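Local coordinates for protein alpha-1,3-glucanase (Bacillus circulans, PDB 5ZRU) that hydrolyses alpha-1,3-glucan, this chain being the catalytic unit of a larger GH87-type glucanase, and carries bound calcium and zinc ions, at residues I434-V439 / D482-V487; R472-L477 / I492-T497; I502-G507 / A540-Y545; I513-I518 / A551-L556; N519-G524 / T557-A562. One frame throughout, in Å; residues are numbered along the deposited sequence.

All five contacts lie in the D2 part of the catalytic unit, toward the C-terminal end of its parallel beta-helix, on successive coils. One strand of contact 1, one of contact 2 and both of contact 3 lie on one face, in which 435-437, 475-478, 502-505 and 542-544 are neighbours in order. Contacts 4 and 5 are the two halves of a single pairing, strand 513-523 with 550-561, centres about 15 Å apart; strand 487-495 of contact 2 lies beside 513-523. Along the chain contact 1 interlocks with contact 2, and contact 3 with contacts 4 and 5. Contacts 2 and 5 are closest, centres about 10 Å apart. Together the five bond and fill the last coils.

Contact 1 of 5, residues I434-V439 / D482-V487; sequences IRMNTV and DPIKNV
At the rim of a coil in the parallel beta-helix, strand 435-437 meets the turn that leads out of the following coil, with Met436 and Thr438 touching Asp482, Ile484 and Val487. The polar link is at the far end: Thr438 OG1 donates to the backbone O of Asp482 at 2.8 Å, tilted 27° from that carbonyl's plane. The same hydroxyl is bonded to the backbone N of Asn481, so the turn grips it twice. Thr438 CG2 lies against the same turn, near the Asp482 and Pro483 carbonyl oxygens, and 4.0 Å from Ile484 CD1. Ile484 CD1 also rests 4.1 Å from Asn437 CA, covering the strand backbone. Deeper in, Met436 and Val487 meet tip to tip. The thioether is bent at its last torsion (chi3 66°), which brings CE to 3.8 Å from Val487 CG2, while SD lies 3.9 Å from Val487 CG1. Phe453 of strand 451-459 packs on both residues. Asn437 OD1 takes the N-H of Val439 at 3.0 Å from above its amide plane, an Asx turn. A hydroxyl bonded to the turn backbone beside a small apolar cluster fits a corner of a parallel beta-helix coil.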
# COMPACT_ATOMS: atom_id res chain seq x y z
N ILE A 434 -12.26 -1.38 3.81
CA ILE A 434 -12.13 -1.22 5.25
C ILE A 434 -12.52 -2.53 5.91
O ILE A 434 -13.56 -3.11 5.57
CB ILE A 434 -13.04 -0.09 5.79
CG1 ILE A 434 -12.56 1.28 5.32
CG2 ILE A 434 -13.12 -0.14 7.31
CD1 ILE A 434 -13.61 2.35 5.54
N ARG A 435 -11.71 -3.00 6.87
CA ARG A 435 -12.12 -4.16 7.65
C ARG A 435 -11.76 -3.95 9.11
O ARG A 435 -10.82 -3.22 9.46
CB ARG A 435 -11.50 -5.47 7.12
CG ARG A 435 -10.05 -5.73 7.52
CD ARG A 435 -9.60 -7.10 7.00
NE ARG A 435 -8.19 -7.34 7.27
CZ ARG A 435 -7.65 -8.55 7.37
NH1 ARG A 435 -8.41 -9.63 7.24
NH2 ARG A 435 -6.35 -8.69 7.62
N MET A 436 -12.55 -4.58 9.97
CA MET A 436 -12.20 -4.73 11.38
C MET A 436 -12.47 -6.18 11.74
O MET A 436 -13.46 -6.76 11.28
CB MET A 436 -13.03 -3.81 12.27
CG MET A 436 -12.91 -2.32 11.91
SD MET A 436 -13.94 -1.28 12.97
CE MET A 436 -13.16 -1.49 14.57
N ASN A 437 -11.59 -6.79 12.53
CA ASN A 437 -11.92 -8.09 13.10
C ASN A 437 -11.26 -8.21 14.46
O ASN A 437 -10.45 -7.37 14.86
CB ASN A 437 -11.55 -9.25 12.15
CG ASN A 437 -10.05 -9.47 11.97
OD1 ASN A 437 -9.25 -9.34 12.90
ND2 ASN A 437 -9.66 -9.84 10.75
N THR A 438 -11.62 -9.28 15.18
CA THR A 438 -10.98 -9.61 16.45
C THR A 438 -10.26 -10.95 16.36
O THR A 438 -10.14 -11.68 17.35
CB THR A 438 -12.01 -9.61 17.59
OG1 THR A 438 -13.11 -10.48 17.27
CG2 THR A 438 -12.56 -8.20 17.81
N VAL A 439 -9.73 -11.29 15.17
CA VAL A 439 -9.12 -12.60 14.98
C VAL A 439 -7.68 -12.70 15.48
O VAL A 439 -7.17 -13.81 15.62
CB VAL A 439 -9.20 -12.99 13.48
CG1 VAL A 439 -8.06 -12.38 12.70
CG2 VAL A 439 -9.23 -14.50 13.31
N ASP A 482 -14.04 -11.72 19.91
CA ASP A 482 -14.62 -10.67 20.73
C ASP A 482 -15.52 -9.77 19.88
O ASP A 482 -15.50 -9.83 18.65
CB ASP A 482 -13.50 -9.85 21.37
CG ASP A 482 -12.86 -10.57 22.55
OD1 ASP A 482 -13.56 -11.29 23.28
OD2 ASP A 482 -11.65 -10.38 22.74
N PRO A 483 -16.35 -8.93 20.51
CA PRO A 483 -17.26 -8.08 19.74
C PRO A 483 -16.54 -6.91 19.07
O PRO A 483 -15.46 -6.48 19.46
CB PRO A 483 -18.25 -7.57 20.79
CG PRO A 483 -17.53 -7.72 22.10
CD PRO A 483 -16.67 -8.93 21.95
N ILE A 484 -17.17 -6.42 18.01
CA ILE A 484 -16.85 -5.11 17.45
C ILE A 484 -17.78 -4.11 18.12
O ILE A 484 -19.00 -4.28 18.10
CB ILE A 484 -17.03 -5.09 15.92
CG1 ILE A 484 -16.28 -6.25 15.24
CG2 ILE A 484 -16.61 -3.73 15.33
CD1 ILE A 484 -14.79 -6.11 15.27
N LYS A 485 -17.20 -3.06 18.71
CA LYS A 485 -17.94 -2.17 19.60
C LYS A 485 -17.49 -0.72 19.42
O LYS A 485 -16.29 -0.45 19.34
CB LYS A 485 -17.74 -2.60 21.05
CG LYS A 485 -18.26 -1.64 22.08
CD LYS A 485 -18.28 -2.27 23.48
CE LYS A 485 -16.90 -2.52 24.04
NZ LYS A 485 -16.99 -2.74 25.53
N ASN A 486 -18.46 0.20 19.36
CA ASN A 486 -18.25 1.65 19.35
C ASN A 486 -17.50 2.12 18.09
O ASN A 486 -16.36 2.58 18.13
CB ASN A 486 -17.53 2.11 20.63
CG ASN A 486 -18.35 1.87 21.89
OD1 ASN A 486 -19.58 1.84 21.85
ND2 ASN A 486 -17.67 1.69 23.01
N VAL A 487 -18.20 2.00 16.97
CA VAL A 487 -17.66 2.38 15.67
C VAL A 487 -18.69 3.23 14.95
O VAL A 487 -19.88 2.89 14.93
CB VAL A 487 -17.27 1.15 14.81
CG1 VAL A 487 -16.49 1.61 13.59
CG2 VAL A 487 -16.46 0.15 15.60

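Contact 2 of 5, residues R472-L477 / I492-T497; sequences RGAIDL and IDIINT
Ala474 CB is a small knob pressed into the hollow between Ile494 and Thr497, across the interior of the parallel beta-helix. It meets Ile494 CG2 at 3.6 Å and, next to it, Thr497 OG1 at 3.5 Å, with Thr497 CG2 a little farther back at 4.0 Å. No hydrogen bond crosses here, so the fit is one of shape alone. The second bump is Ile475. Its CG1 stands anti to the carbonyl carbon (chi1 -62°) and its chain runs on extended, so that CD1 is the atom that crosses the gap. That methyl meets Ile494 CD1 at 3.9 Å, the two side chains crossing at about a right angle, and it touches Ile492 CG2 more loosely at 4.3 Å. Ile494 therefore offers one methyl to each neighbour, CG2 to the alanine and CD1 to the isoleucine. Ile458 of strand 451-459 packs against Ile475, Ile492 and Ile494. Away from the apolar side, the bend before strand 475-478 is tied by Asp476: its OD1 forms a salt bridge with Arg472 NH1 at 2.9 Å, and its OD2 accepts from Gly473 N through the anti lone pair at 2.8 Å. Strands 475-478 and 487-495, with the loop residues beside them, close on each other across the interior through interlocking aliphatic branches, as in the core of a beta-helix.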
# COMPACT_ATOMS: atom_id res chain seq x y z
N ARG A 472 -16.46 -10.81 1.03
CA ARG A 472 -16.15 -9.76 1.99
C ARG A 472 -16.81 -8.47 1.52
O ARG A 472 -16.89 -8.21 0.31
CB ARG A 472 -14.64 -9.53 2.13
CG ARG A 472 -13.88 -10.72 2.75
CD ARG A 472 -14.15 -10.81 4.24
NE ARG A 472 -13.62 -12.05 4.81
CZ ARG A 472 -13.78 -12.41 6.07
NH1 ARG A 472 -14.43 -11.61 6.91
NH2 ARG A 472 -13.27 -13.55 6.51
N GLY A 473 -17.30 -7.68 2.47
CA GLY A 473 -17.91 -6.41 2.13
C GLY A 473 -16.88 -5.40 1.68
O GLY A 473 -15.69 -5.52 1.95
N ALA A 474 -17.34 -4.40 0.93
CA ALA A 474 -16.49 -3.22 0.73
C ALA A 474 -16.08 -2.65 2.08
O ALA A 474 -14.93 -2.23 2.27
CB ALA A 474 -17.23 -2.17 -0.12
N ILE A 475 -17.01 -2.64 3.03
CA ILE A 475 -16.72 -2.48 4.45
C ILE A 475 -17.06 -3.81 5.10
O ILE A 475 -18.20 -4.28 4.98
CB ILE A 475 -17.53 -1.34 5.08
CG1 ILE A 475 -17.19 0.00 4.43
CG2 ILE A 475 -17.32 -1.29 6.60
CD1 ILE A 475 -18.02 1.17 4.99
N ASP A 476 -16.10 -4.42 5.79
CA ASP A 476 -16.28 -5.77 6.33
C ASP A 476 -15.98 -5.79 7.81
O ASP A 476 -14.86 -5.47 8.23
CB ASP A 476 -15.40 -6.79 5.59
CG ASP A 476 -15.85 -8.21 5.82
OD1 ASP A 476 -15.41 -8.84 6.82
OD2 ASP A 476 -16.69 -8.69 5.04
N LEU A 477 -16.96 -6.18 8.61
CA LEU A 477 -16.83 -6.23 10.05
C LEU A 477 -17.05 -7.66 10.52
O LEU A 477 -18.09 -8.26 10.23
CB LEU A 477 -17.82 -5.28 10.73
CG LEU A 477 -17.82 -3.84 10.18
CD1 LEU A 477 -18.91 -3.01 10.86
CD2 LEU A 477 -16.45 -3.17 10.38
N ILE A 492 -19.65 8.31 3.83
CA ILE A 492 -18.92 7.30 3.07
C ILE A 492 -19.66 7.08 1.76
O ILE A 492 -20.87 6.82 1.77
CB ILE A 492 -18.80 5.96 3.83
CG1 ILE A 492 -18.39 6.16 5.29
CG2 ILE A 492 -17.86 5.00 3.07
CD1 ILE A 492 -16.97 6.62 5.50
N ASP A 493 -18.93 7.15 0.65
CA ASP A 493 -19.47 6.82 -0.66
C ASP A 493 -18.88 5.49 -1.09
O ASP A 493 -17.66 5.34 -1.14
CB ASP A 493 -19.16 7.91 -1.68
CG ASP A 493 -19.84 9.22 -1.34
OD1 ASP A 493 -21.05 9.35 -1.64
OD2 ASP A 493 -19.19 10.10 -0.75
N ILE A 494 -19.75 4.52 -1.38
CA ILE A 494 -19.34 3.16 -1.72
C ILE A 494 -19.87 2.87 -3.11
O ILE A 494 -21.08 2.67 -3.29
CB ILE A 494 -19.85 2.13 -0.70
CG1 ILE A 494 -19.74 2.67 0.74
CG2 ILE A 494 -19.04 0.84 -0.83
CD1 ILE A 494 -20.21 1.68 1.83
N ILE A 495 -18.97 2.79 -4.09
CA ILE A 495 -19.33 2.80 -5.50
C ILE A 495 -18.91 1.49 -6.17
O ILE A 495 -17.75 1.07 -6.06
CB ILE A 495 -18.68 3.99 -6.22
CG1 ILE A 495 -19.15 5.30 -5.56
CG2 ILE A 495 -18.95 3.95 -7.72
CD1 ILE A 495 -18.22 6.45 -5.80
N ASN A 496 -19.85 0.87 -6.89
CA ASN A 496 -19.59 -0.30 -7.74
C ASN A 496 -18.91 -1.43 -6.97
O ASN A 496 -17.89 -1.97 -7.39
CB ASN A 496 -18.78 0.10 -8.97
CG ASN A 496 -19.65 0.67 -10.07
OD1 ASN A 496 -20.85 0.41 -10.12
ND2 ASN A 496 -19.05 1.47 -10.95
N THR A 497 -19.53 -1.82 -5.86
CA THR A 497 -19.00 -2.88 -5.02
C THR A 497 -19.15 -4.24 -5.71
O THR A 497 -20.15 -4.51 -6.38
CB THR A 497 -19.70 -2.87 -3.66
OG1 THR A 497 -19.31 -1.70 -2.93
CG2 THR A 497 -19.35 -4.12 -2.85

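Contact 3 of 5, residues I502-G507 / A540-Y545; sequences IQFGYG and AAIYTY
Tyr545 lies flat across Gly505 where strands 542-544 and 502-505 run as parallel neighbours on one face of the beta-helix. From CB the side chain folds back over the adjoining strand, because CG sits between the backbone N and the carbonyl carbon (chi1 56°). CG is farther from Phe504 O, and CD1 comes to 3.2 Å from that oxygen. CE1 is next, 3.4 Å from Gln503 NE2, while on the opposite rim CE2 approaches Tyr506 N at the same distance. CZ is 3.2 Å from Gly505 CA, which sits over one ring face in a CH-pi contact. The tip, OH, reaches the edge of the Tyr506 ring, in its plane, 3.3 Å from CD1. Phe533 stacks on the Tyr545 ring.

Beside it on the same side of the strands, Gln503 and Tyr543 run side by side, with amide and ring at 90° and OE1 at the ring edge, 3.3 Å from Tyr543 CD2. On the other side Phe504 CD1 meets Thr544 CG2 at 3.9 Å. Backbone bonds in parallel register join the strands, among them Phe504 N to Tyr543 O at 2.9 Å. The chemistry thus differs by side: on one, Gln503 and Tyr543 send their polar ends out to Glu471 O and Ser534 OG; on the other, Ile502, Phe504 and Ile542 are apolar and Thr544 OG1 is bonded to Gln570 N. Between them, the bare CA of a glycine lets a tyrosine ring lie directly on the backbone.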
# COMPACT_ATOMS: atom_id res chain seq x y z
N ILE A 502 -21.72 -3.51 2.61
CA ILE A 502 -21.43 -3.55 4.03
C ILE A 502 -21.79 -4.93 4.56
O ILE A 502 -22.92 -5.39 4.35
CB ILE A 502 -22.20 -2.46 4.80
CG1 ILE A 502 -21.89 -1.08 4.22
CG2 ILE A 502 -21.83 -2.48 6.28
CD1 ILE A 502 -22.80 -0.00 4.77
N GLN A 503 -20.84 -5.59 5.23
CA GLN A 503 -20.96 -7.00 5.63
C GLN A 503 -20.61 -7.16 7.11
O GLN A 503 -19.56 -6.66 7.55
CB GLN A 503 -20.06 -7.89 4.77
CG GLN A 503 -19.90 -9.34 5.24
CD GLN A 503 -19.21 -10.21 4.18
OE1 GLN A 503 -19.45 -10.05 2.99
NE2 GLN A 503 -18.36 -11.14 4.62
N PHE A 504 -21.47 -7.85 7.86
CA PHE A 504 -21.28 -8.17 9.27
C PHE A 504 -21.36 -9.68 9.45
O PHE A 504 -22.29 -10.31 8.95
CB PHE A 504 -22.38 -7.61 10.20
CG PHE A 504 -22.59 -6.13 10.14
CD1 PHE A 504 -23.25 -5.55 9.07
CD2 PHE A 504 -22.22 -5.34 11.22
CE1 PHE A 504 -23.49 -4.18 9.06
CE2 PHE A 504 -22.47 -3.96 11.20
CZ PHE A 504 -23.09 -3.40 10.12
N GLY A 505 -20.44 -10.25 10.24
CA GLY A 505 -20.58 -11.66 10.54
C GLY A 505 -19.68 -12.13 11.65
O GLY A 505 -18.95 -11.35 12.27
N TYR A 506 -19.74 -13.46 11.87
CA TYR A 506 -19.23 -14.17 13.05
C TYR A 506 -20.00 -13.74 14.29
O TYR A 506 -20.80 -12.79 14.23
CB TYR A 506 -17.71 -14.00 13.20
CG TYR A 506 -16.98 -14.84 12.16
CD1 TYR A 506 -16.96 -14.45 10.83
CD2 TYR A 506 -16.36 -16.04 12.50
CE1 TYR A 506 -16.32 -15.20 9.86
CE2 TYR A 506 -15.72 -16.82 11.52
CZ TYR A 506 -15.71 -16.38 10.21
OH TYR A 506 -15.09 -17.11 9.21
N GLY A 507 -19.83 -14.46 15.39
CA GLY A 507 -20.76 -14.43 16.50
C GLY A 507 -20.34 -13.64 17.73
O GLY A 507 -21.06 -13.68 18.73
N ALA A 540 -25.62 -7.35 -1.96
CA ALA A 540 -26.59 -6.45 -1.36
C ALA A 540 -25.94 -5.15 -0.88
O ALA A 540 -24.71 -5.03 -0.80
CB ALA A 540 -27.30 -7.13 -0.19
N ALA A 541 -26.79 -4.19 -0.52
CA ALA A 541 -26.30 -3.00 0.17
C ALA A 541 -25.79 -3.33 1.56
O ALA A 541 -24.72 -2.88 1.97
CB ALA A 541 -27.41 -1.95 0.26
N ILE A 542 -26.56 -4.11 2.33
CA ILE A 542 -26.19 -4.50 3.68
C ILE A 542 -26.42 -5.99 3.82
O ILE A 542 -27.49 -6.50 3.46
CB ILE A 542 -26.99 -3.73 4.75
CG1 ILE A 542 -26.84 -2.22 4.53
CG2 ILE A 542 -26.54 -4.13 6.14
CD1 ILE A 542 -27.81 -1.37 5.37
N TYR A 543 -25.45 -6.68 4.41
CA TYR A 543 -25.41 -8.14 4.50
C TYR A 543 -24.96 -8.54 5.89
O TYR A 543 -23.95 -8.02 6.38
CB TYR A 543 -24.44 -8.68 3.43
CG TYR A 543 -24.07 -10.15 3.50
CD1 TYR A 543 -25.04 -11.14 3.57
CD2 TYR A 543 -22.73 -10.54 3.42
CE1 TYR A 543 -24.69 -12.50 3.60
CE2 TYR A 543 -22.37 -11.88 3.45
CZ TYR A 543 -23.35 -12.85 3.53
OH TYR A 543 -22.98 -14.17 3.53
N THR A 544 -25.69 -9.44 6.54
CA THR A 544 -25.16 -10.09 7.73
C THR A 544 -25.29 -11.60 7.58
O THR A 544 -26.23 -12.10 6.95
CB THR A 544 -25.84 -9.62 9.04
OG1 THR A 544 -27.03 -10.38 9.27
CG2 THR A 544 -26.17 -8.10 9.01
N TYR A 545 -24.32 -12.31 8.13
CA TYR A 545 -24.37 -13.76 8.27
C TYR A 545 -24.21 -14.14 9.74
O TYR A 545 -23.71 -15.21 10.07
CB TYR A 545 -23.32 -14.44 7.39
CG TYR A 545 -21.89 -14.00 7.62
CD1 TYR A 545 -21.42 -12.80 7.07
CD2 TYR A 545 -21.01 -14.78 8.35
CE1 TYR A 545 -20.12 -12.39 7.28
CE2 TYR A 545 -19.69 -14.38 8.55
CZ TYR A 545 -19.25 -13.18 8.01
OH TYR A 545 -17.96 -12.75 8.20
O HOH W 1 -21.54 -15.82 11.58

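Contact 4 of 5, residues I513-I518 / A551-L556; sequences IVFNNI and ATFNNL. With CA (calcium ion), chain K.
Phe515, Ile518 and Asn554 bury the most surface of any residues in this pairing of parallel strands 513-516 and 551-553, successive coils of the beta-helix. Phe515 lies beside Phe553 and points the same way, in an offset stack with ring planes only 3° apart and centroids 4.5 Å from each other. The offset puts Phe515 CB over the Phe553 ring, 3.4 Å from CD2, and Phe553 CZ over one face of the Phe515 ring. Phe515 also stacks with Phe489 of the preceding coil, so aromatic rings from three coils follow one another through the interior.

Asn554 works on the opposite side of the sheet. Its ND2 donates to Asn516 OD1 at 2.8 Å, nearly in its own amide plane, the two side chains lying side by side with their amides turned 51° apart. Asn554 OD1 accepts from Gln578 NE2, so the run of amide bonds passes on to the chain's last residue. The backbone adds its own grip: Phe515 O takes Asn554 N, and Asn517 N bonds to Asn554 O at 2.9 Å.

Past the corner, Ile518 returns to the phenylalanine side. Its CB packs on Leu556 CD1 at 3.8 Å, and CG1 lies more loosely near Phe553. At the corner itself both Asn517 and Asn555 have left-handed helical backbone angles, and Asn555 ND2 reaches across to Asn517 OD1 at 3.0 Å, coming from above that amide's plane. The other atom of the same amide, Asn555 OD1, binds a calcium ion at 2.2 Å.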
# COMPACT_ATOMS: atom_id res chain seq x y z
N ILE A 513 -22.76 0.30 16.68
CA ILE A 513 -22.20 0.52 15.35
C ILE A 513 -23.16 1.42 14.59
O ILE A 513 -24.32 1.05 14.36
CB ILE A 513 -22.00 -0.80 14.58
CG1 ILE A 513 -21.33 -1.87 15.46
CG2 ILE A 513 -21.21 -0.53 13.29
CD1 ILE A 513 -19.93 -1.49 15.99
N VAL A 514 -22.69 2.61 14.19
CA VAL A 514 -23.54 3.63 13.60
C VAL A 514 -22.98 4.04 12.24
O VAL A 514 -21.78 4.28 12.11
CB VAL A 514 -23.67 4.86 14.51
CG1 VAL A 514 -24.57 5.92 13.86
CG2 VAL A 514 -24.22 4.45 15.88
N PHE A 515 -23.87 4.15 11.25
CA PHE A 515 -23.52 4.52 9.88
C PHE A 515 -24.35 5.74 9.49
O PHE A 515 -25.57 5.61 9.29
CB PHE A 515 -23.83 3.38 8.90
CG PHE A 515 -22.89 2.21 8.98
CD1 PHE A 515 -23.07 1.22 9.93
CD2 PHE A 515 -21.87 2.07 8.04
CE1 PHE A 515 -22.22 0.13 9.98
CE2 PHE A 515 -21.02 0.98 8.08
CZ PHE A 515 -21.20 0.00 9.06
N ASN A 516 -23.72 6.90 9.35
CA ASN A 516 -24.44 8.12 9.01
C ASN A 516 -24.02 8.62 7.64
O ASN A 516 -22.84 8.60 7.29
CB ASN A 516 -24.19 9.21 10.07
CG ASN A 516 -24.74 8.83 11.45
OD1 ASN A 516 -25.70 8.08 11.56
ND2 ASN A 516 -24.10 9.33 12.49
N ASN A 517 -25.00 9.06 6.84
CA ASN A 517 -24.74 9.69 5.54
C ASN A 517 -23.92 8.77 4.63
O ASN A 517 -22.87 9.14 4.12
CB ASN A 517 -24.02 11.04 5.70
CG ASN A 517 -24.64 11.93 6.79
OD1 ASN A 517 -25.85 11.92 7.00
ND2 ASN A 517 -23.79 12.70 7.47
N ILE A 518 -24.42 7.55 4.44
CA ILE A 518 -23.79 6.55 3.57
C ILE A 518 -24.49 6.57 2.22
O ILE A 518 -25.73 6.55 2.15
CB ILE A 518 -23.87 5.15 4.19
CG1 ILE A 518 -23.42 5.15 5.66
CG2 ILE A 518 -23.08 4.14 3.34
CD1 ILE A 518 -22.01 5.63 5.91
N ALA A 551 -26.99 -2.65 14.25
CA ALA A 551 -26.37 -1.54 13.52
C ALA A 551 -27.46 -0.53 13.18
O ALA A 551 -28.58 -0.91 12.85
CB ALA A 551 -25.67 -2.01 12.24
N THR A 552 -27.11 0.76 13.25
CA THR A 552 -28.05 1.84 12.99
C THR A 552 -27.54 2.67 11.82
O THR A 552 -26.39 3.11 11.82
CB THR A 552 -28.23 2.73 14.22
OG1 THR A 552 -28.75 1.94 15.30
CG2 THR A 552 -29.20 3.87 13.92
N PHE A 553 -28.40 2.87 10.83
CA PHE A 553 -28.12 3.72 9.68
C PHE A 553 -29.02 4.95 9.75
O PHE A 553 -30.23 4.82 9.95
CB PHE A 553 -28.37 2.97 8.37
CG PHE A 553 -27.31 1.95 8.03
CD1 PHE A 553 -27.21 0.77 8.74
CD2 PHE A 553 -26.43 2.18 6.98
CE1 PHE A 553 -26.23 -0.17 8.43
CE2 PHE A 553 -25.45 1.25 6.66
CZ PHE A 553 -25.35 0.07 7.38
N ASN A 554 -28.41 6.12 9.61
CA ASN A 554 -29.13 7.38 9.45
C ASN A 554 -28.76 7.97 8.10
O ASN A 554 -27.58 8.07 7.78
CB ASN A 554 -28.78 8.37 10.56
CG ASN A 554 -29.13 7.85 11.95
OD1 ASN A 554 -30.30 7.88 12.34
ND2 ASN A 554 -28.13 7.38 12.69
N ASN A 555 -29.77 8.35 7.31
CA ASN A 555 -29.55 8.97 6.00
C ASN A 555 -28.71 8.06 5.10
O ASN A 555 -27.59 8.39 4.68
CB ASN A 555 -28.89 10.35 6.13
CG ASN A 555 -28.76 11.05 4.80
OD1 ASN A 555 -29.58 10.85 3.92
ND2 ASN A 555 -27.72 11.87 4.64
N LEU A 556 -29.27 6.89 4.80
CA LEU A 556 -28.68 5.96 3.85
C LEU A 556 -29.33 6.17 2.49
O LEU A 556 -30.56 6.28 2.40
CB LEU A 556 -28.91 4.52 4.32
CG LEU A 556 -28.57 3.43 3.30
CD1 LEU A 556 -27.07 3.40 3.02
CD2 LEU A 556 -29.06 2.07 3.80
CA CA K . -29.74 11.89 2.03
O HOH W 2 -26.48 0.92 16.83
O HOH W 3 -26.39 5.84 6.42

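Contact 5 of 5, residues N519-G524 / T557-A562; sequences NINGAG and TTNDIA
Asn559 ND2 donates to Asn521 OD1 at 2.9 Å with a nearly straight hydrogen bond (165°), joining parallel strands 519-523 and 557-559 on one side of a beta-helix face. The two asparagines run side by side, both with CG anti to the backbone N, and the donor meets the acceptor from above its amide plane. On the same side, Thr557 OG1 also points at Asn519 OD1; the modelled separation is too short to trust in detail. Asn519 ND2 is hydrogen-bonded to Asp493 OD1 of the previous coil.

Backbone bonds lie beneath these. Ile520 N meets Thr557 O at 2.9 Å, and Gly522 N meets Asn559 O at 2.7 Å. The next amide, Ala523 N, donates as well, to Asp560 O at 3.1 Å, so two consecutive N-H groups face the neighbouring strand. This break in alternation comes where Gly522 has positive phi and where Asp560, also at positive phi, turns the corner. Asp560 holds its carboxylate over toward Gly522 CA, while its OD2 forms a salt bridge with Lys525.

On the other side of the strands the apolar side chains of Ile520, Ala523 and Ile561 gather. Ala562 CB packs on Gly524 CA at 3.8 Å. Ile561 CD1 reaches across to touch Ile520 CG2 at 3.8 Å and Ala523 CB at 3.9 Å.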
# COMPACT_ATOMS: atom_id res chain seq x y z
N ASN A 519 -23.71 6.60 1.14
CA ASN A 519 -24.25 6.48 -0.22
C ASN A 519 -23.70 5.22 -0.86
O ASN A 519 -22.48 5.09 -1.04
CB ASN A 519 -23.89 7.70 -1.08
CG ASN A 519 -24.49 8.98 -0.53
OD1 ASN A 519 -25.68 9.04 -0.21
ND2 ASN A 519 -23.66 10.01 -0.42
N ILE A 520 -24.59 4.30 -1.21
CA ILE A 520 -24.21 3.02 -1.81
C ILE A 520 -24.74 3.02 -3.24
O ILE A 520 -25.95 2.95 -3.47
CB ILE A 520 -24.76 1.84 -1.02
CG1 ILE A 520 -24.26 1.93 0.43
CG2 ILE A 520 -24.34 0.52 -1.68
CD1 ILE A 520 -24.85 0.86 1.41
N ASN A 521 -23.82 3.07 -4.20
CA ASN A 521 -24.19 3.18 -5.60
C ASN A 521 -23.56 2.01 -6.34
O ASN A 521 -22.39 2.06 -6.72
CB ASN A 521 -23.73 4.52 -6.17
CG ASN A 521 -24.14 4.70 -7.62
OD1 ASN A 521 -24.95 3.94 -8.15
ND2 ASN A 521 -23.57 5.71 -8.27
N GLY A 522 -24.34 0.94 -6.53
CA GLY A 522 -23.86 -0.23 -7.23
C GLY A 522 -23.35 -1.30 -6.30
O GLY A 522 -22.38 -1.09 -5.56
N ALA A 523 -23.98 -2.47 -6.31
CA ALA A 523 -23.49 -3.59 -5.53
C ALA A 523 -23.80 -4.88 -6.28
O ALA A 523 -24.67 -4.91 -7.16
CB ALA A 523 -24.11 -3.62 -4.12
N GLY A 524 -23.06 -5.94 -5.94
CA GLY A 524 -23.19 -7.18 -6.68
C GLY A 524 -22.65 -7.09 -8.09
O GLY A 524 -23.13 -7.81 -8.98
N THR A 557 -28.52 6.25 1.43
CA THR A 557 -29.06 6.22 0.08
C THR A 557 -28.51 5.02 -0.67
O THR A 557 -27.35 4.64 -0.47
CB THR A 557 -28.75 7.49 -0.72
OG1 THR A 557 -27.36 7.51 -1.09
CG2 THR A 557 -29.10 8.74 0.08
N THR A 558 -29.34 4.42 -1.52
CA THR A 558 -28.91 3.29 -2.34
C THR A 558 -29.29 3.52 -3.80
O THR A 558 -30.17 4.32 -4.12
CB THR A 558 -29.50 1.95 -1.88
OG1 THR A 558 -30.93 1.99 -1.95
CG2 THR A 558 -29.07 1.64 -0.46
N ASN A 559 -28.60 2.78 -4.67
CA ASN A 559 -28.85 2.79 -6.10
C ASN A 559 -28.14 1.59 -6.72
O ASN A 559 -27.03 1.26 -6.29
CB ASN A 559 -28.36 4.09 -6.74
CG ASN A 559 -28.73 4.18 -8.21
OD1 ASN A 559 -29.91 4.13 -8.57
ND2 ASN A 559 -27.72 4.32 -9.07
N ASP A 560 -28.79 0.94 -7.69
CA ASP A 560 -28.16 -0.10 -8.51
C ASP A 560 -27.71 -1.29 -7.65
O ASP A 560 -26.60 -1.81 -7.79
CB ASP A 560 -26.99 0.48 -9.31
CG ASP A 560 -26.41 -0.50 -10.32
OD1 ASP A 560 -27.12 -1.44 -10.75
OD2 ASP A 560 -25.22 -0.34 -10.66
N ILE A 561 -28.59 -1.74 -6.76
CA ILE A 561 -28.30 -2.85 -5.86
C ILE A 561 -28.74 -4.15 -6.54
O ILE A 561 -29.91 -4.32 -6.90
CB ILE A 561 -29.00 -2.67 -4.51
CG1 ILE A 561 -28.63 -1.32 -3.90
CG2 ILE A 561 -28.65 -3.81 -3.55
CD1 ILE A 561 -27.10 -1.09 -3.75
N ALA A 562 -27.79 -5.09 -6.72
CA ALA A 562 -28.14 -6.36 -7.35
C ALA A 562 -29.22 -7.11 -6.56
O ALA A 562 -30.16 -7.66 -7.14
CB ALA A 562 -26.90 -7.24 -7.52
O HOH W 4 -26.85 5.93 -3.53
O HOH W 5 -26.16 -4.45 -10.28